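Cyp101j2 (Sphingobium yanoikuyae, PDB 5KYO) is a haem-containing cytochrome P450 monooxygenase that probably hydroxylates the monoterpene 1,8-cineole. Local coordinates at residues 68-72 with 73-77; 84-88 with 89-93; 253-257 with 258-262. One frame throughout, in Å; residues are numbered along the deposited sequence.

Contact 1: 68-72 with 73-77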
ATOM      1  N   ARG A  68      -0.920 -22.470   5.607  1.00 37.28           N
ATOM      2  CA  ARG A  68      -0.797 -23.685   6.404  1.00 35.61           C
ATOM      3  C   ARG A  68      -1.235 -24.924   5.620  1.00 37.52           C
ATOM      4  O   ARG A  68      -0.693 -26.017   5.813  1.00 39.30           O
ATOM      5  CB  ARG A  68      -1.615 -23.540   7.694  1.00 27.75           C
ATOM      6  CG  ARG A  68      -1.488 -24.694   8.665  0.50 25.77           C
ATOM      7  CD  ARG A  68      -2.344 -24.450   9.896  0.50 22.02           C
ATOM      8  N   GLN A  69      -2.204 -24.752   4.729  1.00 33.38           N
ATOM      9  CA  GLN A  69      -2.731 -25.875   3.948  1.00 39.66           C
ATOM     10  C   GLN A  69      -1.884 -26.205   2.711  1.00 42.75           C
ATOM     11  O   GLN A  69      -2.027 -27.278   2.118  1.00 40.43           O
ATOM     12  CB  GLN A  69      -4.173 -25.582   3.522  1.00 40.36           C
ATOM     13  N   ALA A  70      -0.994 -25.293   2.331  1.00 37.86           N
ATOM     14  CA  ALA A  70      -0.215 -25.452   1.102  1.00 38.48           C
ATOM     15  C   ALA A  70       0.939 -26.443   1.226  1.00 37.63           C
ATOM     16  O   ALA A  70       1.854 -26.240   2.026  1.00 31.16           O
ATOM     17  CB  ALA A  70       0.317 -24.102   0.651  1.00 39.39           C
ATOM     18  N   PRO A  71       0.910 -27.506   0.397  1.00 42.58           N
ATOM     19  CA  PRO A  71       1.911 -28.583   0.321  1.00 45.62           C
ATOM     20  C   PRO A  71       3.331 -28.109   0.006  1.00 40.47           C
ATOM     21  O   PRO A  71       4.288 -28.822   0.313  1.00 35.80           O
ATOM     22  CB  PRO A  71       1.392 -29.466  -0.821  1.00 51.57           C
ATOM     23  CG  PRO A  71      -0.053 -29.170  -0.907  1.00 49.48           C
ATOM     24  CD  PRO A  71      -0.214 -27.738  -0.525  1.00 41.04           C
ATOM     25  N   HIS A  72       3.462 -26.938  -0.613  1.00 38.56           N
ATOM     26  CA  HIS A  72       4.770 -26.371  -0.926  1.00 42.04           C
ATOM     27  C   HIS A  72       4.806 -24.869  -0.647  1.00 38.75           C
ATOM     28  O   HIS A  72       3.773 -24.207  -0.696  1.00 46.07           O
ATOM     29  CB  HIS A  72       5.134 -26.625  -2.390  1.00 44.38           C
ATOM     30  CG  HIS A  72       5.145 -28.071  -2.767  1.00 52.93           C
ATOM     31  ND1 HIS A  72       6.288 -28.840  -2.730  1.00 57.98           N
ATOM     32  CD2 HIS A  72       4.153 -28.891  -3.188  1.00 51.38           C
ATOM     33  CE1 HIS A  72       6.000 -30.072  -3.112  1.00 55.43           C
ATOM     34  NE2 HIS A  72       4.710 -30.130  -3.396  1.00 53.51           N
ATOM     35  N   PRO A  73       6.001 -24.334  -0.348  1.00 28.41           N
ATOM     36  CA  PRO A  73       6.213 -22.889  -0.210  1.00 34.16           C
ATOM     37  C   PRO A  73       5.833 -22.120  -1.476  1.00 34.05           C
ATOM     38  O   PRO A  73       5.464 -20.947  -1.401  1.00 35.50           O
ATOM     39  CB  PRO A  73       7.716 -22.781   0.052  1.00 35.84           C
ATOM     40  CG  PRO A  73       8.081 -24.074   0.670  1.00 32.98           C
ATOM     41  CD  PRO A  73       7.211 -25.097   0.002  1.00 31.06           C
ATOM     42  N   LEU A  74       5.932 -22.772  -2.629  1.00 26.75           N
ATOM     43  CA  LEU A  74       5.582 -22.126  -3.884  1.00 23.75           C
ATOM     44  C   LEU A  74       4.471 -22.902  -4.555  1.00 25.10           C
ATOM     45  O   LEU A  74       4.684 -24.020  -5.014  1.00 29.79           O
ATOM     46  CB  LEU A  74       6.802 -22.025  -4.811  1.00 27.46           C
ATOM     47  CG  LEU A  74       6.649 -21.147  -6.061  1.00 30.08           C
ATOM     48  CD1 LEU A  74       6.798 -19.676  -5.710  1.00 30.06           C
ATOM     49  CD2 LEU A  74       7.641 -21.520  -7.158  1.00 25.83           C
ATOM     50  N   MET A  75       3.283 -22.313  -4.606  1.00 22.92           N
ATOM     51  CA  MET A  75       2.141 -22.945  -5.264  1.00 25.71           C
ATOM     52  C   MET A  75       1.778 -22.193  -6.542  1.00 29.85           C
ATOM     53  O   MET A  75       2.346 -21.137  -6.834  1.00 29.54           O
ATOM     54  CB  MET A  75       0.927 -23.002  -4.318  1.00 22.22           C
ATOM     55  CG  MET A  75       1.153 -23.815  -3.050  0.50 15.17           C
ATOM     56  SD  MET A  75       1.296 -25.598  -3.378  0.50 15.11           S
ATOM     57  CE  MET A  75      -0.421 -25.993  -3.654  0.50 16.22           C
ATOM     58  N   TRP A  76       0.817 -22.735  -7.290  1.00 27.84           N
ATOM     59  CA  TRP A  76       0.407 -22.174  -8.573  1.00 25.56           C
ATOM     60  C   TRP A  76      -1.112 -22.204  -8.680  1.00 25.66           C
ATOM     61  O   TRP A  76      -1.747 -23.199  -8.327  1.00 19.78           O
ATOM     62  CB  TRP A  76       1.043 -22.953  -9.730  1.00 26.31           C
ATOM     63  CG  TRP A  76       0.761 -22.407 -11.098  1.00 32.51           C
ATOM     64  CD1 TRP A  76       1.552 -21.556 -11.820  1.00 26.11           C
ATOM     65  CD2 TRP A  76      -0.377 -22.692 -11.925  1.00 31.68           C
ATOM     66  NE1 TRP A  76       0.969 -21.282 -13.030  1.00 28.88           N
ATOM     67  CE2 TRP A  76      -0.215 -21.966 -13.121  1.00 30.45           C
ATOM     68  CE3 TRP A  76      -1.520 -23.481 -11.764  1.00 24.60           C
ATOM     69  CZ2 TRP A  76      -1.152 -22.004 -14.151  1.00 29.69           C
ATOM     70  CZ3 TRP A  76      -2.454 -23.517 -12.787  1.00 21.30           C
ATOM     71  CH2 TRP A  76      -2.259 -22.790 -13.972  1.00 26.87           C
ATOM     72  N   THR A  77      -1.689 -21.102  -9.149  1.00 19.43           N
ATOM     73  CA  THR A  77      -3.141 -20.952  -9.241  1.00 19.10           C
ATOM     74  C   THR A  77      -3.540 -20.678 -10.687  1.00 27.85           C
ATOM     75  O   THR A  77      -2.878 -19.909 -11.382  1.00 22.09           O
ATOM     76  CB  THR A  77      -3.667 -19.802  -8.319  1.00 30.40           C
ATOM     77  OG1 THR A  77      -5.073 -19.580  -8.536  1.00 25.91           O
ATOM     78  CG2 THR A  77      -2.903 -18.505  -8.583  1.00 25.86           C
TER
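Met75 folds its side chain back into the turn made by Ala70, Pro71 and His72, and each of its last three atoms meets a different part of that turn. Met75 CG lies 3.8 Å from Ala70 CB; Met75 CG also stands 3.5 Å from His72 O, a carbon-oxygen contact of packing kind. The methyl Met75 CE reaches furthest back, 3.6 Å from Pro71 CD, with the two side chains crossing at about a right angle. Between these, Met75 SD sits 3.8 Å from the backbone N of His72 and approaches the imidazole from its edge: Met75 SD is 5.4 Å from the centroid of the His72 ring and 85° off the ring normal, so Met75 takes neither face of the ring. The hook that allows this comes from consecutive bends, with chi2 at -69° and chi3 at -76°, which turn the thioether back toward the preceding residues.

Helix 59-69 ends just before this turn, and the chain reverses through Pro71 and Pro73 before entering strand 74-77. That strand is an edge strand of a mixed sheet and pairs antiparallel with strand 83-86. Beyond the edge contact with sulfur the imidazole leads away from strand 74-77, and its NE2 is hydrogen-bonded to Asp42 OD2. Leu87 packs on Ala70, and Phe45 on Met75.

The helix-to-strand connection is thus closed by apolar and sulfur contacts, while the polar end of His72 is tied to Asp42, whose carboxylate would probably favour a protonated imidazole.

Contact 2: 84-88 with 89-93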
ATOM      1  N   TRP A  84       2.378 -18.232 -10.068  1.00 28.56           N
ATOM      2  CA  TRP A  84       2.923 -18.802  -8.847  1.00 33.44           C
ATOM      3  C   TRP A  84       2.726 -17.854  -7.669  1.00 32.67           C
ATOM      4  O   TRP A  84       2.650 -16.632  -7.845  1.00 30.83           O
ATOM      5  CB  TRP A  84       4.412 -19.120  -8.997  1.00 32.12           C
ATOM      6  CG  TRP A  84       4.771 -19.945 -10.187  1.00 29.07           C
ATOM      7  CD1 TRP A  84       5.153 -19.487 -11.421  1.00 31.24           C
ATOM      8  CD2 TRP A  84       4.821 -21.374 -10.256  1.00 32.09           C
ATOM      9  NE1 TRP A  84       5.426 -20.545 -12.252  1.00 29.22           N
ATOM     10  CE2 TRP A  84       5.233 -21.716 -11.561  1.00 34.82           C
ATOM     11  CE3 TRP A  84       4.559 -22.401  -9.339  1.00 34.13           C
ATOM     12  CZ2 TRP A  84       5.377 -23.044 -11.978  1.00 38.62           C
ATOM     13  CZ3 TRP A  84       4.703 -23.721  -9.753  1.00 31.50           C
ATOM     14  CH2 TRP A  84       5.109 -24.029 -11.060  1.00 32.65           C
ATOM     15  N   VAL A  85       2.655 -18.423  -6.468  1.00 31.61           N
ATOM     16  CA  VAL A  85       2.513 -17.629  -5.251  1.00 29.89           C
ATOM     17  C   VAL A  85       3.506 -18.090  -4.182  1.00 29.72           C
ATOM     18  O   VAL A  85       3.517 -19.263  -3.789  1.00 34.11           O
ATOM     19  CB  VAL A  85       1.079 -17.700  -4.670  1.00 29.31           C
ATOM     20  CG1 VAL A  85       0.935 -16.721  -3.495  1.00 29.85           C
ATOM     21  CG2 VAL A  85       0.026 -17.409  -5.730  1.00 26.22           C
ATOM     22  N   ALA A  86       4.347 -17.167  -3.724  1.00 25.00           N
ATOM     23  CA  ALA A  86       5.260 -17.456  -2.622  1.00 27.16           C
ATOM     24  C   ALA A  86       4.491 -17.397  -1.304  1.00 31.47           C
ATOM     25  O   ALA A  86       3.893 -16.359  -0.962  1.00 22.14           O
ATOM     26  CB  ALA A  86       6.417 -16.493  -2.607  1.00 26.74           C
ATOM     27  N   LEU A  87       4.503 -18.517  -0.581  1.00 23.61           N
ATOM     28  CA  LEU A  87       3.681 -18.671   0.619  1.00 29.55           C
ATOM     29  C   LEU A  87       4.474 -18.812   1.919  1.00 28.18           C
ATOM     30  O   LEU A  87       3.910 -19.154   2.969  1.00 38.34           O
ATOM     31  CB  LEU A  87       2.755 -19.874   0.449  1.00 30.03           C
ATOM     32  CG  LEU A  87       1.670 -19.642  -0.609  1.00 32.21           C
ATOM     33  CD1 LEU A  87       0.813 -20.863  -0.791  1.00 30.01           C
ATOM     34  CD2 LEU A  87       0.800 -18.449  -0.231  1.00 33.07           C
ATOM     35  N   ARG A  88       5.775 -18.565   1.856  1.00 24.26           N
ATOM     36  CA  ARG A  88       6.602 -18.510   3.063  1.00 29.04           C
ATOM     37  C   ARG A  88       7.371 -17.194   3.115  1.00 32.27           C
ATOM     38  O   ARG A  88       7.582 -16.547   2.081  1.00 29.67           O
ATOM     39  CB  ARG A  88       7.573 -19.691   3.125  1.00 29.53           C
ATOM     40  CG  ARG A  88       6.911 -21.058   3.174  1.00 39.53           C
ATOM     41  CD  ARG A  88       6.201 -21.310   4.496  1.00 45.65           C
ATOM     42  NE  ARG A  88       5.611 -22.648   4.538  1.00 51.05           N
ATOM     43  CZ  ARG A  88       4.418 -22.959   4.043  1.00 54.13           C
ATOM     44  NH1 ARG A  88       3.666 -22.029   3.467  1.00 52.64           N
ATOM     45  NH2 ARG A  88       3.969 -24.203   4.128  1.00 62.11           N
ATOM     46  N   SER A  89       7.806 -16.807   4.313  1.00 33.67           N
ATOM     47  CA  SER A  89       8.407 -15.485   4.514  1.00 38.94           C
ATOM     48  C   SER A  89       9.697 -15.285   3.717  1.00 39.25           C
ATOM     49  O   SER A  89       9.799 -14.373   2.891  1.00 28.91           O
ATOM     50  CB  SER A  89       8.684 -15.245   5.999  1.00 33.73           C
ATOM     51  OG  SER A  89       9.449 -14.063   6.188  1.00 32.69           O
ATOM     52  N   ASP A  90      10.683 -16.139   3.972  1.00 42.34           N
ATOM     53  CA  ASP A  90      11.993 -15.991   3.346  1.00 37.84           C
ATOM     54  C   ASP A  90      11.878 -16.010   1.825  1.00 30.96           C
ATOM     55  O   ASP A  90      12.551 -15.257   1.128  1.00 28.09           O
ATOM     56  CB  ASP A  90      12.942 -17.090   3.831  1.00 40.94           C
ATOM     57  CG  ASP A  90      13.299 -16.942   5.296  1.00 51.91           C
ATOM     58  OD1 ASP A  90      14.117 -16.057   5.623  1.00 58.34           O
ATOM     59  OD2 ASP A  90      12.756 -17.703   6.123  1.00 54.97           O
ATOM     60  N   LEU A  91      11.001 -16.871   1.326  1.00 37.53           N
ATOM     61  CA  LEU A  91      10.731 -16.977  -0.100  1.00 36.25           C
ATOM     62  C   LEU A  91      10.165 -15.675  -0.681  1.00 29.97           C
ATOM     63  O   LEU A  91      10.677 -15.139  -1.668  1.00 23.90           O
ATOM     64  CB  LEU A  91       9.760 -18.123  -0.344  1.00 23.61           C
ATOM     65  CG  LEU A  91       9.600 -18.488  -1.815  1.00 42.20           C
ATOM     66  CD1 LEU A  91      10.935 -18.919  -2.406  1.00 49.10           C
ATOM     67  CD2 LEU A  91       8.552 -19.564  -1.974  1.00 37.49           C
ATOM     68  N   ALA A  92       9.099 -15.182  -0.059  1.00 28.33           N
ATOM     69  CA  ALA A  92       8.466 -13.922  -0.456  1.00 27.91           C
ATOM     70  C   ALA A  92       9.465 -12.768  -0.546  1.00 26.81           C
ATOM     71  O   ALA A  92       9.472 -12.007  -1.521  1.00 29.68           O
ATOM     72  CB  ALA A  92       7.344 -13.582   0.526  1.00 20.12           C
ATOM     73  N   GLU A  93      10.325 -12.645   0.459  1.00 26.29           N
ATOM     74  CA  GLU A  93      11.300 -11.553   0.487  1.00 26.68           C
ATOM     75  C   GLU A  93      12.359 -11.699  -0.592  1.00 28.66           C
ATOM     76  O   GLU A  93      12.896 -10.699  -1.086  1.00 28.59           O
ATOM     77  CB  GLU A  93      11.977 -11.452   1.853  1.00 30.85           C
ATOM     78  CG  GLU A  93      11.043 -10.974   2.966  1.00 37.72           C
ATOM     79  CD  GLU A  93      11.782 -10.631   4.247  1.00 39.59           C
ATOM     80  OE1 GLU A  93      12.840 -11.243   4.512  1.00 42.26           O
ATOM     81  OE2 GLU A  93      11.312  -9.738   4.984  1.00 37.22           O
TER
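Arg88 and Ala92 are joined by the first backbone bond of helix 89-97: Ala92 N donates to Arg88 O at 3.0 Å. Arg88 occupies the N-cap position, yet its side chain does not cap the helix. Its CG stands anti to the carbonyl carbon (chi1 -61°) and the chain bends again at chi2, -70°, so that the guanidinium curls back to the carbonyl of the preceding residue. There Arg88 NH1 donates to Leu87 O at 2.9 Å, the oxygen lying in the guanidinium plane; seen from the carbonyl, however, the donor sits well above the plane, 63° out of it. NH1 also makes a weak bond to Met67 O, near the end of helix 59-69.

The strand-to-helix turn is filled by Ala86 and Leu91. The methyl of Ala86 points at the helix and meets the branch of Leu91, with Ala86 CB 3.8 Å from Leu91 CD2. This unit leads directly from strand 83-86 of the P450 beta sheet, where the strand lies between 74-77 and 339-343, into the helix packed beside it. Leu91 extends the apolar contact to Leu74 on the edge strand.

Ala92 continues the same seam one residue on: Ala92 CB is 4.4 Å from Ala86 CB and 3.4 Å from Arg88 O, and it also packs on Val346 and Val347 of helix 344-348. At the start of the helix, Ser89 N donates to Asp350 OD2, whose carboxylate probably also favours the helix N-terminus.

Contact 3: 253-257 with 258-262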
ATOM      1  N   ARG A 253      21.192  13.928 -16.469  1.00 35.68           N
ATOM      2  CA  ARG A 253      20.302  14.679 -17.345  1.00 26.16           C
ATOM      3  C   ARG A 253      19.026  15.013 -16.592  1.00 30.99           C
ATOM      4  O   ARG A 253      18.594  14.246 -15.710  1.00 33.08           O
ATOM      5  CB  ARG A 253      19.960  13.880 -18.604  1.00 31.15           C
ATOM      6  CG  ARG A 253      19.378  12.494 -18.295  1.00 35.94           C
ATOM      7  CD  ARG A 253      18.400  12.014 -19.371  1.00 43.27           C
ATOM      8  NE  ARG A 253      17.778  10.728 -19.029  1.00 45.41           N
ATOM      9  CZ  ARG A 253      16.599  10.598 -18.426  1.00 42.12           C
ATOM     10  NH1 ARG A 253      15.894  11.676 -18.087  1.00 35.17           N
ATOM     11  NH2 ARG A 253      16.117   9.388 -18.160  1.00 36.77           N
ATOM     12  N   PRO A 254      18.405  16.146 -16.931  1.00 25.40           N
ATOM     13  CA  PRO A 254      17.111  16.484 -16.331  1.00 19.51           C
ATOM     14  C   PRO A 254      16.028  15.417 -16.558  1.00 23.88           C
ATOM     15  O   PRO A 254      16.124  14.604 -17.477  1.00 25.51           O
ATOM     16  CB  PRO A 254      16.736  17.789 -17.040  1.00 28.24           C
ATOM     17  CG  PRO A 254      18.037  18.404 -17.380  1.00 32.38           C
ATOM     18  CD  PRO A 254      18.961  17.263 -17.713  1.00 30.32           C
ATOM     19  N   LEU A 255      14.997  15.424 -15.728  1.00 22.77           N
ATOM     20  CA  LEU A 255      13.822  14.604 -16.016  1.00 21.62           C
ATOM     21  C   LEU A 255      13.056  15.203 -17.185  1.00 18.44           C
ATOM     22  O   LEU A 255      12.984  16.420 -17.328  1.00 17.35           O
ATOM     23  CB  LEU A 255      12.887  14.508 -14.799  1.00 19.23           C
ATOM     24  CG  LEU A 255      13.236  13.663 -13.578  1.00 27.72           C
ATOM     25  CD1 LEU A 255      12.118  13.766 -12.544  1.00 24.52           C
ATOM     26  CD2 LEU A 255      13.443  12.231 -13.976  1.00 20.12           C
ATOM     27  N   THR A 256      12.466  14.343 -18.005  1.00 21.54           N
ATOM     28  CA  THR A 256      11.515  14.778 -19.013  1.00 21.53           C
ATOM     29  C   THR A 256      10.158  14.996 -18.371  1.00 21.15           C
ATOM     30  O   THR A 256       9.898  14.483 -17.278  1.00 24.65           O
ATOM     31  CB  THR A 256      11.372  13.745 -20.142  1.00 18.60           C
ATOM     32  OG1 THR A 256      10.721  12.580 -19.626  1.00 20.17           O
ATOM     33  CG2 THR A 256      12.746  13.360 -20.695  1.00 20.20           C
ATOM     34  N   ASP A 257       9.290  15.747 -19.049  1.00 14.70           N
ATOM     35  CA  ASP A 257       7.913  15.889 -18.614  1.00 20.01           C
ATOM     36  C   ASP A 257       7.216  14.541 -18.392  1.00 22.48           C
ATOM     37  O   ASP A 257       6.503  14.356 -17.401  1.00 16.69           O
ATOM     38  CB  ASP A 257       7.133  16.698 -19.621  1.00 16.50           C
ATOM     39  CG  ASP A 257       7.317  18.175 -19.418  1.00 20.40           C
ATOM     40  OD1 ASP A 257       8.259  18.542 -18.673  1.00 18.66           O
ATOM     41  OD2 ASP A 257       6.510  18.949 -19.986  1.00 18.27           O
ATOM     42  N   ILE A 258       7.426  13.615 -19.326  1.00 19.04           N
ATOM     43  CA  ILE A 258       6.841  12.278 -19.238  1.00 24.48           C
ATOM     44  C   ILE A 258       7.217  11.612 -17.910  1.00 17.53           C
ATOM     45  O   ILE A 258       6.355  11.108 -17.197  1.00 19.47           O
ATOM     46  CB  ILE A 258       7.292  11.389 -20.411  1.00 26.13           C
ATOM     47  CG1 ILE A 258       6.645  11.854 -21.711  1.00 23.30           C
ATOM     48  CG2 ILE A 258       6.929   9.935 -20.151  1.00 24.05           C
ATOM     49  CD1 ILE A 258       5.167  11.532 -21.819  1.00 29.41           C
ATOM     50  N   GLU A 259       8.507  11.642 -17.575  1.00 17.60           N
ATOM     51  CA  GLU A 259       9.005  11.009 -16.358  1.00 17.52           C
ATOM     52  C   GLU A 259       8.444  11.654 -15.085  1.00 16.80           C
ATOM     53  O   GLU A 259       8.077  10.956 -14.137  1.00 16.96           O
ATOM     54  CB  GLU A 259      10.534  11.042 -16.339  1.00 19.12           C
ATOM     55  CG  GLU A 259      11.173   9.989 -17.235  1.00 30.66           C
ATOM     56  CD  GLU A 259      12.639  10.249 -17.521  1.00 30.19           C
ATOM     57  OE1 GLU A 259      13.107  11.403 -17.327  1.00 22.69           O
ATOM     58  OE2 GLU A 259      13.322   9.299 -17.965  1.00 23.48           O
ATOM     59  N   ALA A 260       8.393  12.980 -15.055  1.00 18.28           N
ATOM     60  CA  ALA A 260       7.856  13.687 -13.907  1.00 20.38           C
ATOM     61  C   ALA A 260       6.353  13.436 -13.762  1.00 16.97           C
ATOM     62  O   ALA A 260       5.851  13.296 -12.651  1.00 19.71           O
ATOM     63  CB  ALA A 260       8.144  15.186 -14.017  1.00 17.16           C
ATOM     64  N   GLU A 261       5.642  13.369 -14.891  1.00 16.60           N
ATOM     65  CA  GLU A 261       4.212  13.077 -14.867  1.00 18.89           C
ATOM     66  C   GLU A 261       3.977  11.668 -14.318  1.00 20.52           C
ATOM     67  O   GLU A 261       3.100  11.460 -13.472  1.00 20.25           O
ATOM     68  CB  GLU A 261       3.603  13.205 -16.272  1.00 20.51           C
ATOM     69  CG  GLU A 261       3.461  14.615 -16.764  1.00 29.28           C
ATOM     70  CD  GLU A 261       3.521  14.719 -18.282  1.00 30.31           C
ATOM     71  OE1 GLU A 261       3.521  13.678 -18.977  1.00 24.60           O
ATOM     72  OE2 GLU A 261       3.567  15.861 -18.767  1.00 23.96           O
ATOM     73  N   ASN A 262       4.767  10.708 -14.811  1.00 15.86           N
ATOM     74  CA  ASN A 262       4.663   9.321 -14.379  1.00 18.07           C
ATOM     75  C   ASN A 262       4.868   9.228 -12.874  1.00 18.60           C
ATOM     76  O   ASN A 262       4.110   8.555 -12.177  1.00 19.59           O
ATOM     77  CB  ASN A 262       5.681   8.442 -15.126  1.00 14.58           C
ATOM     78  CG  ASN A 262       5.241   8.124 -16.546  1.00 16.95           C
ATOM     79  OD1 ASN A 262       4.223   8.634 -17.014  1.00 21.59           O
ATOM     80  ND2 ASN A 262       5.995   7.269 -17.228  1.00 16.00           N
TER
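The Arg253 guanidinium and the Glu259 carboxylate meet edge to edge, their planes only 20° apart, in an end-on salt bridge at a helix start. Arg253 NH1 donates to Glu259 OE1 at 2.9 Å and Arg253 NH2 to Glu259 OE2 at 2.8 Å, each oxygen using its syn lone pair. The motif is a capping box at the N-terminus of helix 257-270. Thr256, the N-cap, accepts from Glu259 N through OG1 (3.2 Å), and Glu259 OE1 in turn accepts from Thr256 N at 3.1 Å, on the anti side and 30° out of the carboxylate plane. With OE1 taken by Arg253 NH1 and Thr256 N and OE2 by Arg253 NH2, three bonds hold the carboxylate in its rotation. Thr256 OG1 faces the helix because chi1, 69°, sets it between the backbone N and the carbonyl carbon.

Arg253 NH1 is itself shared, bonding also to Pro254 O within the loop. Leu255 CD2 packs 3.5 Å from Glu259 OE1, while Phe133 of helix 131-140 touches Arg253, Leu255 and Glu259.

On another side of the helix, Asp257 and Glu261 bring their acids near each other, but Arg234 pairs with Asp257, and Arg227 and Arg223 with Glu261, which probably offsets the repulsion. Their backbones are linked too: Glu261 N donates to Asp257 O at 2.8 Å.

How the contacts relate
Contacts 1 and 2 form one continuous neighbourhood, their centres 10 Å apart. Strands 74-77 and 83-86 are adjacent in the sheet, and two probable backbone bonds join them: Pro73 O to Leu87 N at 2.7 Å and Met75 O to Val85 N at 2.8 Å. Leu91 CD2 adds packing, 3.4 Å from Pro73 O. Contact 3 is separate, with centres about 42 Å from contact 1 and 34 Å from contact 2, and nearest atoms about 28 and 24 Å away. Neither contact 2 nor contact 3 reaches the haem: the Ala92 side chain stays about 10 Å from it and that of Leu255 about 12 Å.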